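Local coordinates for protein transcriptional regulator, LacI family (Arthrobacter sp., PDB 4RKR) that probably regulates transcription as a LacI-family regulator, binding the beta-1,4-linked galactose-glucose disaccharide lactose in its periplasmic-binding-protein-like sensor domain, at residues A[131-136]-A[149-154]. Residues are numbered along the deposited sequence; the frame is centred on the assembly and turned at random.
Sequences IAYLEA and TVRGKA. With GAL (beta-D-galactopyranose), chain E; GLC (alpha-D-glucopyranose), chain B.
Glu-135 carries CG beside its carbonyl carbon (chi1 -179°) and then bends at chi2 (72°), which swings the carboxylate over to Thr-149. Thr-149 sets OG1 between its backbone N and carbonyl carbon (chi1 70°), where the hydroxyl can serve both Glu-135 and the helix that follows. Thr-149 OG1 donates to Glu-135 OE1 at 2.7 Å, on the syn side but tilted from the carboxylate plane. Thr-149 N donates to Glu-135 OE2 at 3.1 Å, in a fairly straight bond that arrives from well above that plane. Thr-149 OG1 also accepts from Gly-152 N at 2.9 Å, the N-cap bond of helix 150-162. Tyr-133, two residues before Glu-135 on the same strand, donates OH to Glu-135 OE1 at 2.9 Å, from the opposite face to Thr-149 OG1. Gly-152 CA lies beside the CE2-CZ end of the Tyr-133 ring, 3.4 Å from Tyr-133 OH, and Gly-152 has no CB to collide with Glu-135 OE2. Replacing Glu-135 with an alanine would probably leave Thr-149 OG1, Thr-149 N and the Tyr-133 hydroxyl without their shared acceptor group and free the cap residue to shift. In the same first turn, Arg-151 CG touches Tyr-133 OH, while its guanidinium reaches the sugars. Arg-151 NH2 donates to GLC O3 at 2.9 Å, and both NH1 and NH2 donate to GAL O4. Arg-151 NH1 also donates to Phe-198 O, and the Phe-198 ring makes a cation-pi contact with Arg-151. The contact thus joins a parallel strand of the C-terminal lobe to the start of the next helix, at the sugar cleft. The buried carboxylate, gripped by three donors, is likely to stay charged and to fix the helix start from which Arg-151 reaches the disaccharide.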
loop_
_atom_site.group_PDB
_atom_site.type_symbol
_atom_site.label_atom_id
_atom_site.label_comp_id
_atom_site.label_asym_id
_atom_site.label_seq_id
_atom_site.Cartn_x
_atom_site.Cartn_y
_atom_site.Cartn_z
ATOM N N ILE A 131 12.481 -23.535 -16.348
ATOM C CA ILE A 131 12.366 -22.290 -15.608
ATOM C C ILE A 131 11.972 -21.144 -16.520
ATOM O O ILE A 131 12.497 -21.018 -17.626
ATOM C CB ILE A 131 13.702 -21.948 -14.936
ATOM C CG1 ILE A 131 14.010 -23.010 -13.887
ATOM C CG2 ILE A 131 13.661 -20.563 -14.300
ATOM C CD1 ILE A 131 15.384 -22.903 -13.258
ATOM N N ALA A 132 11.042 -20.315 -16.056
ATOM C CA ALA A 132 10.697 -19.079 -16.762
ATOM C C ALA A 132 11.044 -17.869 -15.903
ATOM O O ALA A 132 10.970 -17.939 -14.672
ATOM C CB ALA A 132 9.227 -19.068 -17.126
ATOM N N TYR A 133 11.450 -16.771 -16.547
ATOM C CA TYR A 133 11.576 -15.477 -15.858
ATOM C C TYR A 133 10.565 -14.491 -16.424
ATOM O O TYR A 133 10.415 -14.375 -17.647
ATOM C CB TYR A 133 12.982 -14.903 -15.955
ATOM C CG TYR A 133 13.079 -13.481 -15.444
ATOM C CD1 TYR A 133 13.199 -13.207 -14.083
ATOM C CD2 TYR A 133 13.046 -12.410 -16.327
ATOM C CE1 TYR A 133 13.285 -11.901 -13.621
ATOM C CE2 TYR A 133 13.127 -11.108 -15.883
ATOM C CZ TYR A 133 13.243 -10.856 -14.538
ATOM O OH TYR A 133 13.328 -9.552 -14.138
ATOM N N LEU A 134 9.850 -13.817 -15.524
ATOM C CA LEU A 134 8.872 -12.802 -15.903
ATOM C C LEU A 134 9.431 -11.386 -15.677
ATOM O O LEU A 134 9.603 -10.942 -14.546
ATOM C CB LEU A 134 7.574 -12.997 -15.126
ATOM C CG LEU A 134 6.513 -11.911 -15.322
ATOM C CD1 LEU A 134 6.178 -11.689 -16.790
ATOM C CD2 LEU A 134 5.267 -12.280 -14.534
ATOM N N GLU A 135 9.698 -10.711 -16.788
ATOM C CA GLU A 135 10.284 -9.381 -16.850
ATOM C C GLU A 135 9.160 -8.365 -16.868
ATOM O O GLU A 135 8.115 -8.609 -17.480
ATOM C CB GLU A 135 11.061 -9.268 -18.172
ATOM C CG GLU A 135 11.792 -7.963 -18.445
ATOM C CD GLU A 135 13.005 -7.800 -17.564
ATOM O OE1 GLU A 135 12.811 -7.711 -16.337
ATOM O OE2 GLU A 135 14.137 -7.769 -18.096
ATOM N N ALA A 136 9.375 -7.216 -16.238
ATOM C CA ALA A 136 8.454 -6.076 -16.399
ATOM C C ALA A 136 8.822 -5.341 -17.686
ATOM O O ALA A 136 9.987 -5.011 -17.901
ATOM C CB ALA A 136 8.557 -5.141 -15.211
ATOM N N THR A 149 15.470 -4.974 -18.231
ATOM C CA THR A 149 15.832 -4.388 -16.919
ATOM C C THR A 149 17.161 -4.890 -16.372
ATOM O O THR A 149 17.744 -5.848 -16.872
ATOM C CB THR A 149 14.766 -4.631 -15.833
ATOM O OG1 THR A 149 14.741 -6.021 -15.459
ATOM C CG2 THR A 149 13.404 -4.175 -16.319
ATOM N N VAL A 150 17.623 -4.234 -15.319
ATOM C CA VAL A 150 18.906 -4.551 -14.733
ATOM C C VAL A 150 18.870 -5.919 -14.085
ATOM O O VAL A 150 19.722 -6.761 -14.366
ATOM C CB VAL A 150 19.329 -3.499 -13.690
ATOM C CG1 VAL A 150 20.567 -3.969 -12.921
ATOM C CG2 VAL A 150 19.583 -2.157 -14.379
ATOM N N ARG A 151 17.900 -6.134 -13.203
ATOM C CA ARG A 151 17.754 -7.444 -12.558
ATOM C C ARG A 151 17.398 -8.502 -13.605
ATOM O O ARG A 151 17.840 -9.647 -13.513
ATOM C CB ARG A 151 16.714 -7.401 -11.433
ATOM C CG ARG A 151 15.280 -7.246 -11.905
ATOM C CD ARG A 151 14.331 -6.995 -10.750
ATOM N NE ARG A 151 14.287 -5.588 -10.362
ATOM C CZ ARG A 151 13.396 -5.069 -9.519
ATOM N NH1 ARG A 151 12.457 -5.836 -8.963
ATOM N NH2 ARG A 151 13.436 -3.770 -9.229
ATOM N N GLY A 152 16.619 -8.094 -14.608
ATOM C CA GLY A 152 16.273 -8.956 -15.732
ATOM C C GLY A 152 17.519 -9.473 -16.416
ATOM O O GLY A 152 17.648 -10.669 -16.637
ATOM N N LYS A 153 18.449 -8.577 -16.739
ATOM C CA LYS A 153 19.702 -8.988 -17.377
ATOM C C LYS A 153 20.484 -9.891 -16.438
ATOM O O LYS A 153 21.042 -10.900 -16.863
ATOM C CB LYS A 153 20.567 -7.785 -17.777
ATOM C CG LYS A 153 20.037 -6.952 -18.945
ATOM C CD LYS A 153 20.817 -5.641 -19.076
ATOM C CE LYS A 153 20.701 -5.012 -20.461
ATOM N NZ LYS A 153 19.508 -4.139 -20.615
ATOM N N ALA A 154 20.514 -9.534 -15.159
ATOM C CA ALA A 154 21.288 -10.288 -14.172
ATOM C C ALA A 154 20.841 -11.749 -14.063
ATOM O O ALA A 154 21.650 -12.644 -13.852
ATOM C CB ALA A 154 21.198 -9.611 -12.810
HETATM C C1 GAL E . 11.226 -0.777 -8.774
HETATM C C2 GAL E . 10.092 -1.799 -8.685
HETATM C C3 GAL E . 9.744 -2.098 -7.228
HETATM C C4 GAL E . 10.997 -2.452 -6.446
HETATM C C5 GAL E . 12.078 -1.403 -6.652
HETATM C C6 GAL E . 13.356 -1.829 -5.948
HETATM O O2 GAL E . 8.945 -1.250 -9.343
HETATM O O3 GAL E . 8.831 -3.194 -7.097
HETATM O O4 GAL E . 11.473 -3.721 -6.883
HETATM O O5 GAL E . 12.360 -1.219 -8.039
HETATM O O6 GAL E . 14.212 -0.692 -5.839
HETATM C C1 GLC B . 14.182 2.069 -12.069
HETATM C C2 GLC B . 14.783 0.836 -11.388
HETATM C C3 GLC B . 13.730 -0.215 -11.107
HETATM C C4 GLC B . 12.602 0.404 -10.316
HETATM C C5 GLC B . 12.026 1.573 -11.109
HETATM C C6 GLC B . 10.876 2.219 -10.351
HETATM O O1 GLC B . 13.802 1.737 -13.405
HETATM O O2 GLC B . 15.767 0.221 -12.223
HETATM O O3 GLC B . 14.317 -1.325 -10.423
HETATM O O4 GLC B . 11.594 -0.587 -10.131
HETATM O O5 GLC B . 13.022 2.562 -11.388
HETATM O O6 GLC B . 10.519 3.453 -10.986
#